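Local coordinates for Lys-gingipain catalytic subunit (Porphyromonas gingivalis, PDB 6I9A), which cleaves proteins after lysine as a secreted calcium-binding cysteine endopeptidase of the periodontal pathogen, here as its catalytic domain with the following immunoglobulin-like domain, at residues Ala252-Val257 and Ala356-Gly361; Arg120-Ser125 and Phe261-Thr266; Ala211-His216 and Thr220-Pro225. All coordinates share one frame; numbering follows the deposited sequence. Where two conformers were deposited one is given.

Contact 1 of 3, residues Ala252-Val257 and Ala356-Gly361; sequences AQFDYV and AYHVLG. With CA (calcium ion), chain H.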
loop_
_atom_site.group_PDB
_atom_site.type_symbol
_atom_site.label_atom_id
_atom_site.label_comp_id
_atom_site.label_asym_id
_atom_site.label_seq_id
_atom_site.Cartn_x
_atom_site.Cartn_y
_atom_site.Cartn_z
ATOM N N ALA A 252 -3.868 14.198 -2.150
ATOM C CA ALA A 252 -3.446 13.616 -0.870
ATOM C C ALA A 252 -2.908 14.712 0.016
ATOM O O ALA A 252 -2.102 14.442 0.908
ATOM C CB ALA A 252 -2.423 12.508 -1.105
ATOM N N GLN A 253 -3.384 15.956 -0.127
ATOM C CA GLN A 253 -2.920 17.076 0.756
ATOM C C GLN A 253 -3.721 16.983 2.056
ATOM O O GLN A 253 -4.728 17.663 2.271
ATOM C CB GLN A 253 -3.129 18.403 0.041
ATOM C CG GLN A 253 -2.275 19.502 0.713
ATOM C CD GLN A 253 -2.369 20.794 -0.037
ATOM O OE1 GLN A 253 -2.997 21.782 0.432
ATOM N NE2 GLN A 253 -1.743 20.834 -1.190
ATOM N N PHE A 254 -3.211 16.138 2.957
ATOM C CA PHE A 254 -4.007 15.683 4.085
ATOM C C PHE A 254 -4.013 16.620 5.276
ATOM O O PHE A 254 -4.658 16.293 6.290
ATOM C CB PHE A 254 -3.593 14.241 4.492
ATOM C CG PHE A 254 -2.134 14.106 4.838
ATOM C CD1 PHE A 254 -1.214 13.655 3.889
ATOM C CD2 PHE A 254 -1.687 14.390 6.112
ATOM C CE1 PHE A 254 0.145 13.550 4.210
ATOM C CE2 PHE A 254 -0.328 14.309 6.434
ATOM C CZ PHE A 254 0.587 13.860 5.494
ATOM N N ASP A 255 -3.409 17.833 5.182
ATOM C CA ASP A 255 -3.624 18.888 6.165
ATOM C C ASP A 255 -4.517 20.008 5.598
ATOM O O ASP A 255 -4.599 21.086 6.209
ATOM C CB ASP A 255 -2.285 19.460 6.630
ATOM C CG ASP A 255 -1.633 20.369 5.626
ATOM O OD1 ASP A 255 -1.952 20.238 4.416
ATOM O OD2 ASP A 255 -0.815 21.236 6.042
ATOM N N TYR A 256 -5.247 19.746 4.525
ATOM C CA TYR A 256 -6.157 20.722 3.959
ATOM C C TYR A 256 -7.279 21.052 4.964
ATOM O O TYR A 256 -7.579 20.271 5.885
ATOM C CB TYR A 256 -6.733 20.170 2.659
ATOM C CG TYR A 256 -7.588 21.150 1.877
ATOM C CD1 TYR A 256 -7.069 22.385 1.451
ATOM C CD2 TYR A 256 -8.861 20.796 1.447
ATOM C CE1 TYR A 256 -7.823 23.243 0.638
ATOM C CE2 TYR A 256 -9.623 21.654 0.659
ATOM C CZ TYR A 256 -9.115 22.889 0.292
ATOM O OH TYR A 256 -9.909 23.730 -0.463
ATOM N N VAL A 257 -7.933 22.210 4.764
ATOM C CA VAL A 257 -8.993 22.720 5.651
ATOM C C VAL A 257 -10.204 21.782 5.671
ATOM O O VAL A 257 -10.997 21.837 6.615
ATOM C CB VAL A 257 -9.387 24.175 5.281
ATOM C CG1 VAL A 257 -9.996 24.262 3.880
ATOM C CG2 VAL A 257 -10.306 24.803 6.330
ATOM N N ALA A 356 6.438 14.215 -1.900
ATOM C CA ALA A 356 5.099 14.466 -2.419
ATOM C C ALA A 356 4.118 13.300 -2.239
ATOM O O ALA A 356 2.995 13.484 -1.783
ATOM C CB ALA A 356 5.184 14.797 -3.915
ATOM N N TYR A 357 4.531 12.104 -2.702
ATOM C CA TYR A 357 3.605 10.966 -2.756
ATOM C C TYR A 357 3.416 10.326 -1.405
ATOM O O TYR A 357 4.382 10.175 -0.611
ATOM C CB TYR A 357 4.042 9.979 -3.828
ATOM C CG TYR A 357 3.424 10.294 -5.185
ATOM C CD1 TYR A 357 4.029 11.191 -6.074
ATOM C CD2 TYR A 357 2.192 9.761 -5.548
ATOM C CE1 TYR A 357 3.429 11.507 -7.291
ATOM C CE2 TYR A 357 1.610 10.058 -6.773
ATOM C CZ TYR A 357 2.237 10.920 -7.644
ATOM O OH TYR A 357 1.622 11.155 -8.854
ATOM N N HIS A 358 2.175 9.951 -1.122
ATOM C CA HIS A 358 1.817 9.301 0.136
ATOM C C HIS A 358 0.871 8.170 -0.104
ATOM O O HIS A 358 0.089 8.189 -1.056
ATOM C CB HIS A 358 1.099 10.332 1.047
ATOM C CG HIS A 358 2.025 11.381 1.604
ATOM N ND1 HIS A 358 2.462 12.435 0.846
ATOM C CD2 HIS A 358 2.615 11.457 2.829
ATOM C CE1 HIS A 358 3.301 13.132 1.627
ATOM N NE2 HIS A 358 3.427 12.571 2.830
ATOM N N VAL A 359 0.878 7.233 0.872
ATOM C CA VAL A 359 -0.177 6.253 1.014
ATOM C C VAL A 359 -1.103 6.715 2.156
ATOM O O VAL A 359 -0.632 6.929 3.290
ATOM C CB VAL A 359 0.351 4.843 1.324
ATOM C CG1 VAL A 359 -0.842 3.876 1.513
ATOM C CG2 VAL A 359 1.275 4.312 0.205
ATOM N N LEU A 360 -2.400 6.790 1.854
ATOM C CA LEU A 360 -3.481 6.957 2.844
ATOM C C LEU A 360 -4.252 5.632 2.861
ATOM O O LEU A 360 -4.441 4.983 1.822
ATOM C CB LEU A 360 -4.390 8.132 2.486
ATOM C CG LEU A 360 -3.681 9.488 2.654
ATOM C CD1 LEU A 360 -4.358 10.586 1.830
ATOM C CD2 LEU A 360 -3.660 9.884 4.143
ATOM N N GLY A 361 -4.655 5.199 4.055
ATOM C CA GLY A 361 -5.153 3.837 4.193
ATOM C C GLY A 361 -3.980 2.873 4.367
ATOM O O GLY A 361 -2.900 3.275 4.808
HETATM CA CA CA H . -6.819 15.816 7.096
HETATM O O HOH W 1 -7.214 17.548 5.409
HETATM O O HOH W 2 -6.231 17.638 8.594
HETATM O O HOH W 3 -9.086 16.429 7.365
#

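Contact 2 of 3, residues Arg120-Ser125 and Phe261-Thr266; sequences RMSASS and FGEVIT. With CA (calcium ion), chain H.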
loop_
_atom_site.group_PDB
_atom_site.type_symbol
_atom_site.label_atom_id
_atom_site.label_comp_id
_atom_site.label_asym_id
_atom_site.label_seq_id
_atom_site.Cartn_x
_atom_site.Cartn_y
_atom_site.Cartn_z
ATOM N N ARG A 120 -0.402 6.211 6.199
ATOM C CA ARG A 120 -1.190 6.917 7.191
ATOM C C ARG A 120 -2.644 6.511 7.109
ATOM O O ARG A 120 -3.304 6.722 6.088
ATOM C CB ARG A 120 -1.029 8.445 7.048
ATOM C CG ARG A 120 -1.929 9.258 7.983
ATOM C CD ARG A 120 -1.802 10.743 7.735
ATOM N NE ARG A 120 -0.516 11.294 8.157
ATOM C CZ ARG A 120 -0.367 12.091 9.217
ATOM N NH1 ARG A 120 -1.377 12.262 10.097
ATOM N NH2 ARG A 120 0.787 12.687 9.434
ATOM N N MET A 121 -3.154 5.904 8.192
ATOM C CA MET A 121 -4.558 5.591 8.369
ATOM C C MET A 121 -5.167 6.851 8.944
ATOM O O MET A 121 -5.257 7.014 10.169
ATOM C CB MET A 121 -4.705 4.385 9.307
ATOM C CG MET A 121 -3.910 3.159 8.844
ATOM S SD MET A 121 -4.807 2.179 7.631
ATOM C CE MET A 121 -5.704 1.276 8.731
ATOM N N SER A 122 -5.513 7.808 8.084
ATOM C CA SER A 122 -6.010 9.109 8.551
ATOM C C SER A 122 -7.502 9.041 8.836
ATOM O O SER A 122 -8.308 8.756 7.924
ATOM C CB SER A 122 -5.733 10.189 7.504
ATOM O OG SER A 122 -6.278 11.382 8.050
ATOM N N ALA A 123 -7.870 9.329 10.082
ATOM C CA ALA A 123 -9.256 9.292 10.522
ATOM C C ALA A 123 -9.490 10.451 11.453
ATOM O O ALA A 123 -8.576 10.829 12.193
ATOM C CB ALA A 123 -9.531 7.976 11.248
ATOM N N SER A 124 -10.737 10.956 11.489
ATOM C CA SER A 124 -11.097 12.009 12.418
ATOM C C SER A 124 -11.915 11.486 13.588
ATOM O O SER A 124 -12.288 12.268 14.485
ATOM C CB SER A 124 -11.877 13.101 11.690
ATOM O OG SER A 124 -13.162 12.679 11.277
ATOM N N SER A 125 -12.257 10.224 13.584
ATOM C CA SER A 125 -13.025 9.596 14.640
ATOM C C SER A 125 -12.676 8.117 14.672
ATOM O O SER A 125 -12.284 7.543 13.639
ATOM C CB SER A 125 -14.516 9.765 14.341
ATOM O OG SER A 125 -14.897 8.991 13.217
ATOM N N PHE A 261 -9.302 14.365 -0.861
ATOM C CA PHE A 261 -9.840 13.268 -1.627
ATOM C C PHE A 261 -9.317 11.912 -1.120
ATOM O O PHE A 261 -10.097 10.957 -0.972
ATOM C CB PHE A 261 -9.448 13.504 -3.104
ATOM C CG PHE A 261 -9.956 12.469 -4.056
ATOM C CD1 PHE A 261 -9.226 11.303 -4.309
ATOM C CD2 PHE A 261 -11.137 12.681 -4.762
ATOM C CE1 PHE A 261 -9.674 10.362 -5.231
ATOM C CE2 PHE A 261 -11.583 11.743 -5.694
ATOM C CZ PHE A 261 -10.832 10.605 -5.951
ATOM N N GLY A 262 -7.993 11.813 -0.874
ATOM C CA GLY A 262 -7.448 10.526 -0.427
ATOM C C GLY A 262 -7.957 10.108 0.950
ATOM O O GLY A 262 -8.084 8.907 1.233
ATOM N N GLU A 263 -8.230 11.098 1.827
ATOM C CA GLU A 263 -8.793 10.794 3.133
ATOM C C GLU A 263 -10.240 10.336 2.956
ATOM O O GLU A 263 -10.681 9.372 3.565
ATOM C CB GLU A 263 -8.713 12.027 4.046
ATOM C CG GLU A 263 -7.295 12.241 4.564
ATOM C CD GLU A 263 -7.140 13.527 5.360
ATOM O OE1 GLU A 263 -7.549 14.608 4.882
ATOM O OE2 GLU A 263 -6.512 13.457 6.438
ATOM N N VAL A 264 -11.027 11.072 2.139
ATOM C CA VAL A 264 -12.442 10.668 1.995
ATOM C C VAL A 264 -12.552 9.289 1.371
ATOM O O VAL A 264 -13.380 8.479 1.825
ATOM C CB VAL A 264 -13.204 11.737 1.174
ATOM C CG1 VAL A 264 -14.638 11.292 0.872
ATOM C CG2 VAL A 264 -13.238 13.061 1.942
ATOM N N ILE A 265 -11.767 8.994 0.336
ATOM C CA ILE A 265 -11.968 7.740 -0.386
ATOM C C ILE A 265 -11.643 6.532 0.509
ATOM O O ILE A 265 -12.197 5.450 0.274
ATOM C CB ILE A 265 -11.172 7.736 -1.715
ATOM C CG1 ILE A 265 -11.832 6.808 -2.737
ATOM C CG2 ILE A 265 -9.660 7.410 -1.493
ATOM C CD1 ILE A 265 -11.210 7.000 -4.163
ATOM N N THR A 266 -10.769 6.721 1.529
ATOM C CA THR A 266 -10.471 5.641 2.448
ATOM C C THR A 266 -11.412 5.669 3.647
ATOM O O THR A 266 -11.764 4.596 4.145
ATOM C CB THR A 266 -9.011 5.677 2.850
ATOM O OG1 THR A 266 -8.626 6.990 3.331
ATOM C CG2 THR A 266 -8.121 5.250 1.732
HETATM CA CA CA H . -6.819 15.816 7.096
HETATM O O HOH W 4 -7.019 7.718 5.567
HETATM O O HOH W 2 -6.231 17.638 8.594
HETATM O O HOH W 1 -7.214 17.548 5.409
HETATM O O HOH W 3 -9.086 16.429 7.365
#

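Contact 3 of 3, residues Ala211-His216 and Thr220-Pro225; sequences ANYTAH and TAWADP. With H8E (benzyl-N-[(2S)-1-[[(3S)-7-amino-1-(benzylamino)-1,2-dioxoheptan-3-yl]amino]-5-(2-methyl-2-phenylhydrazinyl)-1,5-dioxopentan-2-yl]carbamate), chain I.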
loop_
_atom_site.group_PDB
_atom_site.type_symbol
_atom_site.label_atom_id
_atom_site.label_comp_id
_atom_site.label_asym_id
_atom_site.label_seq_id
_atom_site.Cartn_x
_atom_site.Cartn_y
_atom_site.Cartn_z
ATOM N N ALA A 211 -8.208 1.449 -9.527
ATOM C CA ALA A 211 -8.594 2.617 -10.321
ATOM C C ALA A 211 -7.408 3.541 -10.374
ATOM O O ALA A 211 -6.858 3.895 -9.313
ATOM C CB ALA A 211 -9.783 3.308 -9.695
ATOM N N ASN A 212 -7.000 3.948 -11.603
ATOM C CA ASN A 212 -5.860 4.878 -11.741
ATOM C C ASN A 212 -6.274 5.986 -12.696
ATOM O O ASN A 212 -6.721 5.725 -13.823
ATOM C CB ASN A 212 -4.663 4.121 -12.290
ATOM C CG ASN A 212 -3.344 4.856 -12.433
ATOM O OD1 ASN A 212 -2.477 4.363 -13.149
ATOM N ND2 ASN A 212 -3.149 5.980 -11.742
ATOM N N TYR A 213 -6.158 7.222 -12.209
ATOM C CA TYR A 213 -6.460 8.443 -12.937
ATOM C C TYR A 213 -5.155 9.218 -13.088
ATOM O O TYR A 213 -4.448 9.460 -12.101
ATOM C CB TYR A 213 -7.491 9.252 -12.117
ATOM C CG TYR A 213 -7.728 10.661 -12.605
ATOM C CD1 TYR A 213 -6.944 11.715 -12.140
ATOM C CD2 TYR A 213 -8.786 10.960 -13.452
ATOM C CE1 TYR A 213 -7.204 13.030 -12.503
ATOM C CE2 TYR A 213 -9.057 12.279 -13.830
ATOM C CZ TYR A 213 -8.263 13.310 -13.346
ATOM O OH TYR A 213 -8.529 14.614 -13.745
ATOM N N THR A 214 -4.845 9.672 -14.309
ATOM C CA THR A 214 -3.708 10.557 -14.561
ATOM C C THR A 214 -4.202 11.745 -15.380
ATOM O O THR A 214 -4.687 11.581 -16.526
ATOM C CB THR A 214 -2.555 9.815 -15.235
ATOM O OG1 THR A 214 -1.552 10.835 -15.503
ATOM C CG2 THR A 214 -2.890 9.102 -16.550
ATOM N N ALA A 215 -4.149 12.928 -14.780
ATOM C CA ALA A 215 -4.527 14.253 -15.337
ATOM C C ALA A 215 -4.657 15.232 -14.170
ATOM O O ALA A 215 -3.855 15.130 -13.251
ATOM C CB ALA A 215 -5.794 14.220 -16.207
ATOM N N HIS A 216 -5.593 16.188 -14.192
ATOM C CA HIS A 216 -5.631 17.262 -13.174
ATOM C C HIS A 216 -6.304 16.836 -11.898
ATOM O O HIS A 216 -7.368 16.190 -11.930
ATOM C CB HIS A 216 -6.340 18.497 -13.726
ATOM C CG HIS A 216 -5.830 18.974 -15.043
ATOM N ND1 HIS A 216 -6.694 19.506 -15.977
ATOM C CD2 HIS A 216 -4.602 18.932 -15.583
ATOM C CE1 HIS A 216 -5.965 19.809 -17.035
ATOM N NE2 HIS A 216 -4.704 19.521 -16.839
ATOM N N THR A 220 -9.836 18.002 -3.387
ATOM C CA THR A 220 -11.047 17.224 -3.114
ATOM C C THR A 220 -11.618 16.557 -4.347
ATOM O O THR A 220 -12.783 16.129 -4.327
ATOM C CB THR A 220 -12.113 18.131 -2.442
ATOM O OG1 THR A 220 -12.394 19.229 -3.318
ATOM C CG2 THR A 220 -11.676 18.620 -1.084
ATOM N N ALA A 221 -10.824 16.411 -5.426
ATOM C CA ALA A 221 -11.369 15.810 -6.629
ATOM C C ALA A 221 -10.299 15.332 -7.566
ATOM O O ALA A 221 -9.223 15.930 -7.702
ATOM C CB ALA A 221 -12.258 16.818 -7.408
ATOM N N TRP A 222 -10.659 14.309 -8.346
ATOM C CA TRP A 222 -10.076 14.064 -9.664
ATOM C C TRP A 222 -10.840 15.057 -10.549
ATOM O O TRP A 222 -12.074 15.023 -10.589
ATOM C CB TRP A 222 -10.247 12.612 -10.115
ATOM C CG TRP A 222 -9.430 11.653 -9.316
ATOM C CD1 TRP A 222 -8.375 11.936 -8.491
ATOM C CD2 TRP A 222 -9.503 10.232 -9.401
ATOM N NE1 TRP A 222 -7.814 10.769 -8.035
ATOM C CE2 TRP A 222 -8.492 9.705 -8.576
ATOM C CE3 TRP A 222 -10.360 9.339 -10.076
ATOM C CZ2 TRP A 222 -8.232 8.322 -8.479
ATOM C CZ3 TRP A 222 -10.144 7.968 -9.925
ATOM C CH2 TRP A 222 -9.096 7.473 -9.127
ATOM N N ALA A 223 -10.160 15.994 -11.207
ATOM C CA ALA A 223 -10.863 17.166 -11.720
ATOM C C ALA A 223 -11.586 16.991 -13.048
ATOM O O ALA A 223 -12.612 17.673 -13.254
ATOM C CB ALA A 223 -9.909 18.346 -11.815
ATOM N N ASP A 224 -11.065 16.183 -13.960
ATOM C CA ASP A 224 -11.731 16.092 -15.287
ATOM C C ASP A 224 -11.243 14.838 -16.009
ATOM O O ASP A 224 -10.096 14.804 -16.486
ATOM C CB ASP A 224 -11.398 17.336 -16.135
ATOM C CG ASP A 224 -12.185 17.406 -17.416
ATOM O OD1 ASP A 224 -12.829 16.423 -17.769
ATOM O OD2 ASP A 224 -12.111 18.466 -18.108
ATOM N N PRO A 225 -12.059 13.789 -16.075
ATOM C CA PRO A 225 -13.466 13.757 -15.656
ATOM C C PRO A 225 -13.610 13.902 -14.145
ATOM O O PRO A 225 -12.811 13.364 -13.367
ATOM C CB PRO A 225 -13.950 12.389 -16.135
ATOM C CG PRO A 225 -12.689 11.544 -16.260
ATOM C CD PRO A 225 -11.671 12.547 -16.750
HETATM C CAQ H8E I . -7.139 21.891 -10.230
HETATM C CAK H8E I . -8.531 21.857 -10.457
HETATM C CAH H8E I . -9.022 21.773 -11.761
HETATM C CAL H8E I . -8.162 21.743 -12.855
HETATM C CAR H8E I . -6.800 21.797 -12.600
HETATM C CBO H8E I . -6.261 21.830 -11.322
HETATM C CBA H8E I . -4.861 21.929 -11.180
HETATM N NBE H8E I . -4.188 20.620 -11.169
HETATM C CBL H8E I . -2.935 20.430 -11.669
HETATM O OAE H8E I . -2.334 21.330 -12.268
HETATM C CBN H8E I . -2.332 19.045 -11.456
HETATM O OAG H8E I . -3.195 18.149 -11.199
HETATM C CBS H8E I . -1.292 18.690 -12.565
HETATM C CBB H8E I . -1.033 17.183 -12.689
HETATM C CAY H8E I . -0.106 16.832 -13.856
HETATM C CAX H8E I . 0.388 15.382 -13.868
HETATM C CAW H8E I . -0.711 14.400 -14.251
HETATM N NAB H8E I . -0.146 13.018 -14.276
HETATM N NBG H8E I . -0.019 19.404 -12.415
HETATM C C H8E I . 0.528 20.236 -13.301
HETATM O O H8E I . 0.027 20.577 -14.365
HETATM C CA H8E I . 1.794 20.904 -12.780
HETATM N N H8E I . 2.660 21.376 -13.857
HETATM C CBK H8E I . 3.314 20.528 -14.690
HETATM O OAD H8E I . 3.085 19.311 -14.630
HETATM O OBI H8E I . 4.134 21.079 -15.502
HETATM C CBD H8E I . 4.820 20.245 -16.506
HETATM C CBP H8E I . 5.515 21.072 -17.492
HETATM C CAS H8E I . 6.884 21.330 -17.408
HETATM C CAM H8E I . 7.588 22.117 -18.370
HETATM C CAI H8E I . 6.801 22.690 -19.383
HETATM C CAN H8E I . 5.430 22.487 -19.424
HETATM C CAT H8E I . 4.775 21.689 -18.502
HETATM C CB H8E I . 1.412 22.097 -11.890
HETATM C CG H8E I . 0.578 23.174 -12.633
HETATM C CD H8E I . -0.079 24.112 -11.664
HETATM O OE1 H8E I . 0.542 25.069 -11.198
HETATM N NE2 H8E I . -1.332 23.739 -11.344
HETATM N NBT H8E I . -2.074 24.376 -10.337
HETATM C CAA H8E I . -2.422 23.453 -9.223
HETATM C CBQ H8E I . -2.976 25.379 -10.807
HETATM C CAU H8E I . -4.141 25.719 -10.102
HETATM C CAO H8E I . -4.967 26.742 -10.559
HETATM C CAJ H8E I . -4.649 27.426 -11.726
HETATM C CAP H8E I . -3.524 27.075 -12.458
HETATM C CAV H8E I . -2.677 26.068 -11.990
HETATM O O HOH W 5 -7.913 16.680 -15.931
#

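Contact 1 of 3, residues Ala252-Val257 and Ala356-Gly361
A252 places its methyl group against L360. CB lies 4.0 Å from L360 CD1, and the two side chains make a small apolar patch.

F254 carries the main contact. Its CG sits between the backbone N and the carbonyl carbon (chi1 57°). The ring thereby extends toward H358 while the carbonyl group serves the metal. The CE1 edge of F254 comes down on one face of the H358 imidazole, offset toward the rim, with CE1 3.5 Å from H358 CD2. The pair is T-shaped, with ring planes at 72° and centroids 5.1 Å apart. H358 is held on both of its nitrogens. ND1 donates to A356 O at 2.9 Å, reaching this oxygen from above the carbonyl plane, and NE2 is hydrogen-bonded to the backbone N of D102. These bonds fix the rotation of the ring whose face F254 meets.

F254 O binds the calcium ion at 2.4 Å, in a site that also uses D85 and E263. F254 is the second residue of a type I turn from Q253 to Y256, closed by the Y256 N to Q253 O hydrogen bond. Y256 O accepts a hydrogen bond from a calcium-bound water.

Strand 357-361 is an outermost strand of its own six-stranded sheet, beside strand 273-279. It turns H358 and L360 to the calcium loop. V359 and Y357 point away from that loop and rest on helix 325-342. The strand's other side meets R120 of strand 117-121, which also packs against F254 and L360.

Contact 2 of 3, residues Arg120-Ser125 and Phe261-Thr266
S122 and E263 meet through one short side-chain hydrogen bond, S122 OG to E263 OE2 at 2.6 Å. The hydroxyl is the donor. It comes to the anti side of OE2, 18° out of the carboxylate plane. With chi1 at 179° the S122 hydroxyl swings away from its backbone N and across to the helix. E263 reaches out from helix 261-267. Its extended chain beyond CG sets the carboxylate between S122 and the metal. S122 OG also has a hydrogen bond with R267 NH2, one residue past the helical segment.

Metal coordination is the second kind of interaction. Both carboxylate oxygens of E263 bind the calcium ion, OE1 at 2.6 Å and OE2 at 2.5 Å. The ligand is therefore bidentate. F254 O, D85 and three waters complete the site. OE1 also accepts from the backbone N of C260.

A water makes the third link. It donates to S122 O at 2.9 Å and to T266 OG1 at 2.8 Å, so loop and helix are bridged a second time, about one turn further along the helix.

Apart from these polar links, little surface is shared. The contact joins the end of strand 117-121, an outermost strand of its own four-stranded sheet, to a helix that follows the central strand 242-247 of the six-stranded sheet. R120 turns its guanidinium to D102, with which it forms a salt bridge.

The chemistry implies a carboxylate with little freedom. OE2 is shared by the metal and the S122 hydroxyl, and OE1 by the metal and a backbone N-H. The nearby calcium would be expected to keep E263 ionised. S122 is then a second-shell residue that positions a first-shell ligand.

Contact 3 of 3, residues Ala211-His216 and Thr220-Pro225
Y213 projects from its strand with CG opposite the backbone N (chi1 169°), while W222 holds CG beside its backbone N (chi1 -69°). These settings lay the two rings over each other in an offset stack. The planes are 6° apart, and the phenol centroid is 4.4 Å from that of the tryptophan five-membered ring. The site is the C-terminal end of a central strand in the caspase-like alpha/beta fold of clan CD peptidases, where the chain runs from strand 210-214 into a small antiparallel sheet.

The side chains slide past each other in opposite directions, so each ring receives the other's CB. Y213 CB stands 3.4 Å from the centroid of the W222 six-membered ring. W222 CB sits over the centre of the Y213 ring. P225, after a cis peptide bond, brings CD to the Y213 edge.

Polar bonds tie the far end of the phenol to the turn. D224 N donates to Y213 OH in a nearly straight bond. Y213 OH in turn donates to H216 O at 2.7 Å. H216 O also accepts from A223 N at 2.9 Å, so two donors hold the carbonyl of the residue inferred to be the catalytic proton donor. H216 NE2 is hydrogen-bonded to D160 OD2, and W222 NE1 to Y276 OH.

The inhibitor touches the end of 211-216 and A223. A223 CB and H216 CB pack on the ring of its benzylamide group. Its lysine-like chain runs past A215 O, and the terminal amine NAB donates to T214 OG1 at 2.9 Å.

How the contacts relate
Contacts 1 and 2 build one calcium site together: 252-257 supplies a carbonyl oxygen and 261-266 a carboxylate, and three metal-bound waters belong to both. Their centres are about 9 Å apart. Their strands also meet, through probable hydrogen bonds G361 N to R120 O (2.9 Å) and V359 O to R120 N (3.0 Å), which would join the four-stranded and six-stranded sheets. Contact 3 lies about 18 Å from contact 2, centre to centre, yet F261 CE1 reaches W222 NE1 at 3.4 Å. Contact 3 lines the inhibitor pocket, with the H216 side chain about 7 Å from that of the nucleophile C249. The A252 side chain of contact 1 is about 12 Å from the inhibitor.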